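Local coordinates for protein cellulase (PDB 6UI3) that probably hydrolyses internal beta-1,4 linkages of cellulose and related plant polysaccharides, as the glycoside hydrolase family 5 catalytic domain of a larger clostridial endoglucanase, at residues A[34-39]-A[66-71]; A[251-256]-A[292-297]; A[266-271]-A[298-303]. All coordinates share one frame; numbering follows the deposited sequence. Where two conformers were deposited one is given.

Contact 1 (A[34-39]-A[66-71]); sequences ESVGGE and PVRWDE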
loop_
_atom_site.group_PDB
_atom_site.type_symbol
_atom_site.label_atom_id
_atom_site.label_comp_id
_atom_site.label_asym_id
_atom_site.label_seq_id
_atom_site.Cartn_x
_atom_site.Cartn_y
_atom_site.Cartn_z
ATOM N N GLU A 34 10.129 -5.804 -2.063
ATOM C CA GLU A 34 10.786 -4.769 -1.281
ATOM C C GLU A 34 11.919 -5.299 -0.410
ATOM O O GLU A 34 12.536 -4.510 0.314
ATOM C CB GLU A 34 9.780 -3.972 -0.430
ATOM C CG GLU A 34 9.416 -4.565 0.917
ATOM C CD GLU A 34 8.444 -5.741 0.903
ATOM O OE1 GLU A 34 8.310 -6.471 -0.102
ATOM O OE2 GLU A 34 7.824 -5.953 1.980
ATOM N N SER A 35 12.210 -6.595 -0.464
ATOM C CA SER A 35 13.226 -7.176 0.411
ATOM C C SER A 35 14.635 -6.725 0.019
ATOM O O SER A 35 14.921 -6.432 -1.148
ATOM C CB SER A 35 13.193 -8.709 0.313
ATOM O OG SER A 35 11.929 -9.258 0.630
ATOM N N VAL A 36 15.547 -6.738 0.994
ATOM C CA VAL A 36 16.968 -6.632 0.674
ATOM C C VAL A 36 17.388 -7.902 -0.047
ATOM O O VAL A 36 17.142 -9.009 0.441
ATOM C CB VAL A 36 17.800 -6.435 1.949
ATOM C CG1 VAL A 36 19.295 -6.472 1.617
ATOM C CG2 VAL A 36 17.440 -5.131 2.644
ATOM N N GLY A 37 18.015 -7.752 -1.210
ATOM C CA GLY A 37 18.486 -8.892 -1.964
ATOM C C GLY A 37 17.521 -9.427 -2.993
ATOM O O GLY A 37 17.769 -10.499 -3.555
ATOM N N GLY A 38 16.435 -8.732 -3.262
ATOM C CA GLY A 38 15.504 -9.168 -4.273
ATOM C C GLY A 38 14.358 -9.974 -3.701
ATOM O O GLY A 38 14.171 -10.106 -2.489
ATOM N N GLU A 39 13.594 -10.549 -4.632
ATOM C CA GLU A 39 12.296 -11.139 -4.327
ATOM C C GLU A 39 12.348 -12.173 -3.210
ATOM O O GLU A 39 11.424 -12.248 -2.388
ATOM C CB GLU A 39 11.740 -11.766 -5.613
ATOM C CG GLU A 39 10.320 -12.265 -5.496
ATOM C CD GLU A 39 9.668 -12.561 -6.823
ATOM O OE1 GLU A 39 10.327 -12.413 -7.876
ATOM O OE2 GLU A 39 8.470 -12.914 -6.839
ATOM N N PRO A 66 4.700 -4.054 -3.101
ATOM C CA PRO A 66 5.883 -3.306 -2.653
ATOM C C PRO A 66 7.084 -3.593 -3.539
ATOM O O PRO A 66 7.411 -4.751 -3.783
ATOM C CB PRO A 66 6.109 -3.861 -1.237
ATOM C CG PRO A 66 4.729 -4.244 -0.762
ATOM C CD PRO A 66 4.068 -4.809 -1.995
ATOM N N VAL A 67 7.776 -2.536 -3.983
ATOM C CA VAL A 67 8.973 -2.707 -4.804
ATOM C C VAL A 67 10.084 -1.774 -4.332
ATOM O O VAL A 67 9.914 -0.547 -4.322
ATOM C CB VAL A 67 8.727 -2.467 -6.305
ATOM C CG1 VAL A 67 10.015 -2.717 -7.104
ATOM C CG2 VAL A 67 7.591 -3.327 -6.828
ATOM N N ARG A 68 11.227 -2.356 -3.957
ATOM C CA ARG A 68 12.480 -1.631 -3.750
ATOM C C ARG A 68 13.215 -1.617 -5.085
ATOM O O ARG A 68 13.375 -2.670 -5.700
ATOM C CB ARG A 68 13.324 -2.352 -2.695
ATOM C CG ARG A 68 14.660 -1.684 -2.398
ATOM C CD ARG A 68 15.546 -2.527 -1.485
ATOM N NE ARG A 68 14.890 -2.977 -0.257
ATOM C CZ ARG A 68 15.258 -2.678 0.986
ATOM N NH1 ARG A 68 16.267 -1.865 1.237
ATOM N NH2 ARG A 68 14.589 -3.214 1.988
ATOM N N TRP A 69 13.656 -0.438 -5.537
ATOM C CA TRP A 69 14.266 -0.307 -6.855
ATOM C C TRP A 69 15.772 -0.100 -6.844
ATOM O O TRP A 69 16.426 -0.379 -7.860
ATOM C CB TRP A 69 13.633 0.868 -7.611
ATOM C CG TRP A 69 12.155 0.733 -7.816
ATOM C CD1 TRP A 69 11.166 1.170 -6.983
ATOM C CD2 TRP A 69 11.491 0.110 -8.934
ATOM N NE1 TRP A 69 9.927 0.868 -7.519
ATOM C CE2 TRP A 69 10.102 0.215 -8.710
ATOM C CE3 TRP A 69 11.940 -0.536 -10.091
ATOM C CZ2 TRP A 69 9.161 -0.286 -9.608
ATOM C CZ3 TRP A 69 11.002 -1.043 -10.979
ATOM C CH2 TRP A 69 9.632 -0.910 -10.735
ATOM N N ASP A 70 16.336 0.388 -5.742
ATOM C CA ASP A 70 17.699 0.910 -5.750
ATOM C C ASP A 70 18.786 -0.137 -5.535
ATOM O O ASP A 70 19.957 0.235 -5.423
ATOM C CB ASP A 70 17.850 2.129 -4.832
ATOM C CG ASP A 70 17.586 1.853 -3.370
ATOM O OD1 ASP A 70 17.112 0.758 -3.020
ATOM O OD2 ASP A 70 17.855 2.774 -2.562
ATOM N N GLU A 71 18.457 -1.424 -5.561
ATOM C CA GLU A 71 19.464 -2.467 -5.733
ATOM C C GLU A 71 19.554 -2.907 -7.183
ATOM O O GLU A 71 20.361 -3.789 -7.505
ATOM C CB GLU A 71 19.186 -3.670 -4.821
ATOM C CG GLU A 71 19.125 -3.286 -3.341
ATOM C CD GLU A 71 18.898 -4.448 -2.384
ATOM O OE1 GLU A 71 18.160 -5.378 -2.692
ATOM O OE2 GLU A 71 19.471 -4.406 -1.283
#

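Contact 2 (A[251-256]-A[292-297]); sequences KTFRML and STATAY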
loop_
_atom_site.group_PDB
_atom_site.type_symbol
_atom_site.label_atom_id
_atom_site.label_comp_id
_atom_site.label_asym_id
_atom_site.label_seq_id
_atom_site.Cartn_x
_atom_site.Cartn_y
_atom_site.Cartn_z
ATOM N N LYS A 251 -12.628 6.655 15.987
ATOM C CA LYS A 251 -12.242 8.064 16.011
ATOM C C LYS A 251 -11.315 8.391 14.851
ATOM O O LYS A 251 -11.474 9.417 14.175
ATOM C CB LYS A 251 -11.574 8.387 17.350
ATOM C CG LYS A 251 -11.077 9.838 17.519
ATOM C CD LYS A 251 -10.542 10.090 18.917
ATOM C CE LYS A 251 -9.175 9.467 19.111
ATOM N NZ LYS A 251 -8.776 9.497 20.558
ATOM N N THR A 252 -10.345 7.518 14.601
ATOM C CA THR A 252 -9.385 7.756 13.528
ATOM C C THR A 252 -10.094 7.813 12.187
ATOM O O THR A 252 -9.833 8.700 11.372
ATOM C CB THR A 252 -8.315 6.659 13.520
ATOM O OG1 THR A 252 -7.578 6.669 14.745
ATOM C CG2 THR A 252 -7.320 6.836 12.381
ATOM N N PHE A 253 -11.008 6.871 11.940
ATOM C CA PHE A 253 -11.679 6.821 10.644
ATOM C C PHE A 253 -12.640 7.988 10.460
ATOM O O PHE A 253 -12.734 8.552 9.362
ATOM C CB PHE A 253 -12.364 5.463 10.425
ATOM C CG PHE A 253 -11.434 4.422 9.863
ATOM C CD1 PHE A 253 -10.756 3.567 10.711
ATOM C CD2 PHE A 253 -11.192 4.349 8.496
ATOM C CE1 PHE A 253 -9.872 2.640 10.222
ATOM C CE2 PHE A 253 -10.292 3.429 7.994
ATOM C CZ PHE A 253 -9.640 2.565 8.862
ATOM N N ARG A 254 -13.362 8.374 11.515
ATOM C CA ARG A 254 -14.188 9.570 11.408
ATOM C C ARG A 254 -13.339 10.799 11.071
ATOM O O ARG A 254 -13.768 11.671 10.313
ATOM C CB ARG A 254 -14.966 9.798 12.704
ATOM C CG ARG A 254 -16.114 8.833 12.947
ATOM C CD ARG A 254 -16.854 9.166 14.208
ATOM N NE ARG A 254 -17.917 8.214 14.547
ATOM C CZ ARG A 254 -19.179 8.332 14.173
ATOM N NH1 ARG A 254 -19.564 9.329 13.407
ATOM N NH2 ARG A 254 -20.055 7.429 14.565
ATOM N N MET A 255 -12.143 10.894 11.657
ATOM C CA MET A 255 -11.267 12.029 11.383
ATOM C C MET A 255 -10.766 12.006 9.941
ATOM O O MET A 255 -10.728 13.056 9.282
ATOM C CB MET A 255 -10.139 12.027 12.413
ATOM C CG MET A 255 -9.062 13.079 12.202
ATOM S SD MET A 255 -7.828 12.590 11.001
ATOM C CE MET A 255 -7.060 11.216 11.855
ATOM N N LEU A 256 -10.397 10.835 9.417
ATOM C CA LEU A 256 -9.961 10.757 8.024
ATOM C C LEU A 256 -11.106 11.130 7.093
ATOM O O LEU A 256 -10.899 11.772 6.054
ATOM C CB LEU A 256 -9.458 9.347 7.714
ATOM C CG LEU A 256 -8.132 8.957 8.375
ATOM C CD1 LEU A 256 -7.879 7.474 8.204
ATOM C CD2 LEU A 256 -6.937 9.760 7.838
ATOM N N SER A 292 -15.453 -3.042 8.557
ATOM C CA SER A 292 -16.772 -2.418 8.562
ATOM C C SER A 292 -16.668 -0.906 8.717
ATOM O O SER A 292 -17.355 -0.146 8.018
ATOM C CB SER A 292 -17.626 -2.999 9.681
ATOM O OG SER A 292 -18.856 -2.300 9.767
ATOM N N THR A 293 -15.835 -0.450 9.645
ATOM C CA THR A 293 -15.681 0.979 9.890
ATOM C C THR A 293 -15.099 1.676 8.669
ATOM O O THR A 293 -15.592 2.728 8.248
ATOM C CB THR A 293 -14.793 1.189 11.128
ATOM O OG1 THR A 293 -15.380 0.535 12.258
ATOM C CG2 THR A 293 -14.659 2.669 11.450
ATOM N N ALA A 294 -14.034 1.117 8.090
ATOM C CA ALA A 294 -13.439 1.706 6.891
ATOM C C ALA A 294 -14.442 1.757 5.741
ATOM O O ALA A 294 -14.506 2.746 4.996
ATOM C CB ALA A 294 -12.224 0.869 6.485
ATOM N N THR A 295 -15.209 0.686 5.556
ATOM C CA THR A 295 -16.161 0.617 4.455
ATOM C C THR A 295 -17.241 1.681 4.609
ATOM O O THR A 295 -17.740 2.202 3.607
ATOM C CB THR A 295 -16.748 -0.806 4.371
ATOM O OG1 THR A 295 -15.690 -1.749 4.150
ATOM C CG2 THR A 295 -17.738 -0.953 3.236
ATOM N N ALA A 296 -17.611 2.023 5.847
ATOM C CA ALA A 296 -18.595 3.080 6.083
ATOM C C ALA A 296 -18.152 4.412 5.495
ATOM O O ALA A 296 -19.005 5.259 5.177
ATOM C CB ALA A 296 -18.852 3.212 7.586
ATOM N N TYR A 297 -16.842 4.629 5.347
ATOM C CA TYR A 297 -16.283 5.851 4.772
ATOM C C TYR A 297 -15.626 5.606 3.414
ATOM O O TYR A 297 -14.834 6.436 2.949
ATOM C CB TYR A 297 -15.348 6.535 5.773
ATOM C CG TYR A 297 -16.059 6.755 7.092
ATOM C CD1 TYR A 297 -17.128 7.638 7.192
ATOM C CD2 TYR A 297 -15.721 6.027 8.224
ATOM C CE1 TYR A 297 -17.816 7.811 8.393
ATOM C CE2 TYR A 297 -16.406 6.192 9.422
ATOM C CZ TYR A 297 -17.464 7.083 9.499
ATOM O OH TYR A 297 -18.166 7.275 10.679
#

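Contact 3 (A[266-271]-A[298-303]); sequences PVIIGQ and GMPCLW. Unlike the reference sequence in segment 266-271: Gln271 (reference Glu).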
loop_
_atom_site.group_PDB
_atom_site.type_symbol
_atom_site.label_atom_id
_atom_site.label_comp_id
_atom_site.label_asym_id
_atom_site.label_seq_id
_atom_site.Cartn_x
_atom_site.Cartn_y
_atom_site.Cartn_z
ATOM N N PRO A 266 -10.674 10.611 -1.876
ATOM C CA PRO A 266 -10.787 9.289 -1.258
ATOM C C PRO A 266 -9.529 8.906 -0.503
ATOM O O PRO A 266 -8.436 9.423 -0.761
ATOM C CB PRO A 266 -11.019 8.365 -2.455
ATOM C CG PRO A 266 -10.403 9.069 -3.607
ATOM C CD PRO A 266 -10.556 10.539 -3.343
ATOM N N VAL A 267 -9.694 7.959 0.423
ATOM C CA VAL A 267 -8.609 7.403 1.231
ATOM C C VAL A 267 -8.560 5.896 1.012
ATOM O O VAL A 267 -9.598 5.224 1.008
ATOM C CB VAL A 267 -8.820 7.722 2.731
ATOM C CG1 VAL A 267 -7.737 7.101 3.589
ATOM C CG2 VAL A 267 -8.878 9.231 2.967
ATOM N N ILE A 268 -7.349 5.367 0.846
ATOM C CA ILE A 268 -7.095 3.928 0.771
ATOM C C ILE A 268 -6.266 3.539 1.987
ATOM O O ILE A 268 -5.227 4.152 2.253
ATOM C CB ILE A 268 -6.356 3.575 -0.532
ATOM C CG1 ILE A 268 -7.257 3.837 -1.744
ATOM C CG2 ILE A 268 -5.901 2.137 -0.520
ATOM C CD1 ILE A 268 -6.514 3.957 -3.058
ATOM N N ILE A 269 -6.724 2.533 2.727
ATOM C CA ILE A 269 -5.914 1.929 3.787
ATOM C C ILE A 269 -4.999 0.913 3.107
ATOM O O ILE A 269 -5.331 -0.279 2.965
ATOM C CB ILE A 269 -6.769 1.324 4.908
ATOM C CG1 ILE A 269 -7.761 2.348 5.468
ATOM C CG2 ILE A 269 -5.870 0.770 6.007
ATOM C CD1 ILE A 269 -7.154 3.566 6.072
ATOM N N GLY A 270 -3.847 1.400 2.656
ATOM C CA GLY A 270 -2.938 0.595 1.871
ATOM C C GLY A 270 -2.262 -0.511 2.648
ATOM O O GLY A 270 -1.756 -1.462 2.025
ATOM N N GLN A 271 -2.223 -0.403 3.984
ATOM C CA GLN A 271 -1.755 -1.482 4.846
ATOM C C GLN A 271 -2.524 -1.460 6.156
ATOM O O GLN A 271 -2.647 -0.404 6.781
ATOM C CB GLN A 271 -0.266 -1.368 5.220
ATOM C CG GLN A 271 0.681 -1.358 4.027
ATOM C CD GLN A 271 2.154 -1.254 4.391
ATOM O OE1 GLN A 271 2.996 -0.963 3.547
ATOM N NE2 GLN A 271 2.460 -1.498 5.630
ATOM N N GLY A 298 -15.972 4.500 2.756
ATOM C CA GLY A 298 -15.509 4.241 1.404
ATOM C C GLY A 298 -14.030 3.957 1.269
ATOM O O GLY A 298 -13.466 4.177 0.190
ATOM N N MET A 299 -13.390 3.439 2.320
ATOM C CA MET A 299 -11.956 3.218 2.295
ATOM C C MET A 299 -11.636 1.744 2.110
ATOM O O MET A 299 -11.903 0.942 3.026
ATOM C CB MET A 299 -11.337 3.738 3.590
ATOM C CG MET A 299 -11.698 5.185 3.839
ATOM S SD MET A 299 -11.042 5.842 5.370
ATOM C CE MET A 299 -11.793 7.446 5.456
ATOM N N PRO A 300 -11.055 1.339 0.986
ATOM C CA PRO A 300 -10.627 -0.057 0.859
ATOM C C PRO A 300 -9.486 -0.354 1.817
ATOM O O PRO A 300 -8.662 0.515 2.132
ATOM C CB PRO A 300 -10.167 -0.179 -0.599
ATOM C CG PRO A 300 -10.197 1.148 -1.168
ATOM C CD PRO A 300 -10.782 2.131 -0.223
ATOM N N CYS A 301 -9.456 -1.601 2.299
ATOM C CA CYS A 301 -8.462 -2.079 3.249
ATOM C C CYS A 301 -7.629 -3.187 2.624
ATOM O O CYS A 301 -8.175 -4.140 2.067
ATOM C CB CYS A 301 -9.129 -2.625 4.511
ATOM S SG CYS A 301 -10.043 -1.387 5.447
ATOM N N LEU A 302 -6.313 -3.054 2.713
ATOM C CA LEU A 302 -5.381 -4.020 2.146
ATOM C C LEU A 302 -4.563 -4.655 3.265
ATOM O O LEU A 302 -3.735 -3.988 3.886
ATOM C CB LEU A 302 -4.462 -3.326 1.142
ATOM C CG LEU A 302 -5.067 -2.848 -0.173
ATOM C CD1 LEU A 302 -6.132 -1.841 -0.088
ATOM C CD2 LEU A 302 -3.946 -2.286 -1.048
ATOM N N TRP A 303 -4.787 -5.940 3.523
ATOM C CA TRP A 303 -4.061 -6.654 4.569
ATOM C C TRP A 303 -2.591 -6.817 4.186
ATOM O O TRP A 303 -2.266 -7.155 3.049
ATOM C CB TRP A 303 -4.707 -8.031 4.788
ATOM C CG TRP A 303 -4.062 -8.857 5.892
ATOM C CD1 TRP A 303 -2.912 -9.569 5.794
ATOM C CD2 TRP A 303 -4.549 -9.074 7.224
ATOM N NE1 TRP A 303 -2.633 -10.182 6.986
ATOM C CE2 TRP A 303 -3.628 -9.914 7.877
ATOM C CE3 TRP A 303 -5.664 -8.633 7.928
ATOM C CZ2 TRP A 303 -3.795 -10.324 9.190
ATOM C CZ3 TRP A 303 -5.835 -9.058 9.229
ATOM C CH2 TRP A 303 -4.908 -9.904 9.838
HETATM O O HOH W 1 -12.605 6.935 0.659
#

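Contact 1 (A[34-39]-A[66-71])
Two loops of a (beta/alpha)8 TIM barrel meet here at the C-terminal ends of their strands, the end on which the active sites of this fold lie. Residues 34-39 follow strand 25-29 and contain a type II beta turn from Ser35 to Gly38; residues 66-71 follow strand 62-65. The tight part gathers round Glu34. Its side chain leaves the backbone in the crowded position between N and the carbonyl carbon (chi1 85°) and bends at the next bond, so that it runs alongside the ring of Pro66, pointing the same way, with OE1 of Glu34 3.6 Å from Pro66 CB. The carboxylate itself faces back into its own loop, where the backbone N-H groups of Asn31 and Thr32 hold its two oxygens. The indole of Trp304 borders both Glu34 and Pro66.

Arg68 supplies the polar grip. Anti to the backbone N at chi1 and folded at chi3 (-52°), it presents its guanidinium side-on, and a single oxygen takes two bonds: Glu34 O lies 2.9 Å from Arg68 NE and 2.9 Å from Arg68 NH2. Both donors keep that oxygen close to the guanidinium plane. NH2 approaches nearly along the C=O axis, whereas NE sits well above the carbonyl plane. Two N-H groups of one cation thus converge on one carbonyl oxygen and would probably polarise it.

Toward solvent the packing loosens. Val36 lays CG2 over one guanidinium face, 3.5 Å from Arg68 NH2, and turns CG1 to the carboxylate of Glu71, an exposed residue, crossing it at about a right angle. Glu71 reaches the turn with an extended side chain, and Gly37, at a positive phi of 92°, offers its N-H to the syn lone pair of Glu71 OE1, with Gly37 N and Glu71 OE1 2.8 Å apart.

Contact 2 (A[251-256]-A[292-297])
Two helical segments come within 6.6 Å of each other at the CA atoms of Phe253 and Ala294, a close approach made where one partner is as small as alanine. They belong to helices 243-261 and 280-296, consecutive helices in the outer layer of the TIM barrel, and the contact is helix-to-helix packing between them. Residues 251-256 lie within the first helix; residues 292-297 run to the end of the second, with Tyr297 just past its last turn.

Phe253 does most of the work on the buried side. Its ring passes beside Ala294, where ring carbon CE2 of Phe253 touches the methyl, 3.5 Å from Ala294 CB, while the backbone N of Ala294 stands over one ring face toward the rim. Thr293 crosses Phe253 obliquely and uses its methyl branch: Thr293 CG2, anti to the backbone N, lies 3.8 Å from Phe253 CB. The hydroxyl branch goes elsewhere, bonding back to Phe289 O in its own helix. Tyr290 of helix 280-296 also meets the phenyl ring edge-to-face, and Met299 packs on it from the following loop.

Tyr297 takes over on the outer side. With CG anti to the carbonyl carbon (chi1 -53°), the phenol reaches across to helix 243-261, bringing Tyr297 CD2 to 4.1 Å from Phe253 CB and setting one ring face against Phe253 O. Its far end meets Arg254, whose chain is extended from CG to NE and forms a salt bridge through NE with Asp250 in its own helix. The guanidinium and phenol planes are 61° apart. Tyr297 OH stands 3.6 Å above the guanidinium plane of Arg254, toward the rim, and its closest approach to Arg254 is to aliphatic carbon: Tyr297 OH lies 3.4 Å from Arg254 CG.

Contact 3 (A[266-271]-A[298-303])
Strands 267-272 and 301-305, the last two of the eight-stranded TIM barrel, run side by side as the two arms of a beta-alpha-beta crossover through helix 280-296; their local axes lie 4.9 Å apart and within 3° of parallel. Ile269 supplies both backbone bonds, in the usual parallel pattern: Ile269 N donates to Pro300 O at 2.9 Å, and Leu302 N donates to Ile269 O at 3.0 Å, each almost along the C=O axis (177° and 176°). Pro300 brings no N-H, and on this side Val267 O receives a CA-H contact from Met299 CA at 3.4 Å. Met299 N is turned back to Ala294 O in the Schellman motif whose C-prime residue is Gly298. A water takes the N-H of Val267 and makes a weak bond to Gly298 O. On the other flank, Ile268 pairs with Val219 and Ile221 of strand 217-222. Gly270 O accepts from Asn28 ND2 of strand 25-29.

Val267 and Met299 lie side by side, Val267 CB to Met299 SD 3.9 Å, on the helix side, where Tyr290 also covers Ile269 and Cys301. On the barrel side, Ile268 crosses Leu302 obliquely, Ile268 CG2 to Leu302 CD1 4.0 Å.

Gln271, a glutamate in the reference sequence, bonds through OE1 to Arg64 and weakly through NE2 to Tyr224 OH. It lies near the C-terminal end of the strand that carries the nucleophile in family 5. Two main-chain bonds, both through Ile269, thus set the register, while before Pro300 a CA-H contact and water take over.

In the fold
Followed from the N terminus, the chain first closes contact 1, which joins the loops after the first two barrel strands and spans helix 49-58 and strand 62-65. It is complete long before contact 2 opens. Contacts 2 and 3 then cross, their segments alternating as 251-256, 266-271, 292-297 and 298-303: helices 243-261 and 280-296 and the last pair of strands are tied together in one overlapping unit. They touch directly, Phe253 and Ala294 packing on Met299, Ile269 and Cys301. Contacts 1 and 2 lie on opposite sides of the chain's centre, 32 Å apart between centres, with contact 3 in the barrel wall, about 6 Å from contact 1 at the nearest atoms.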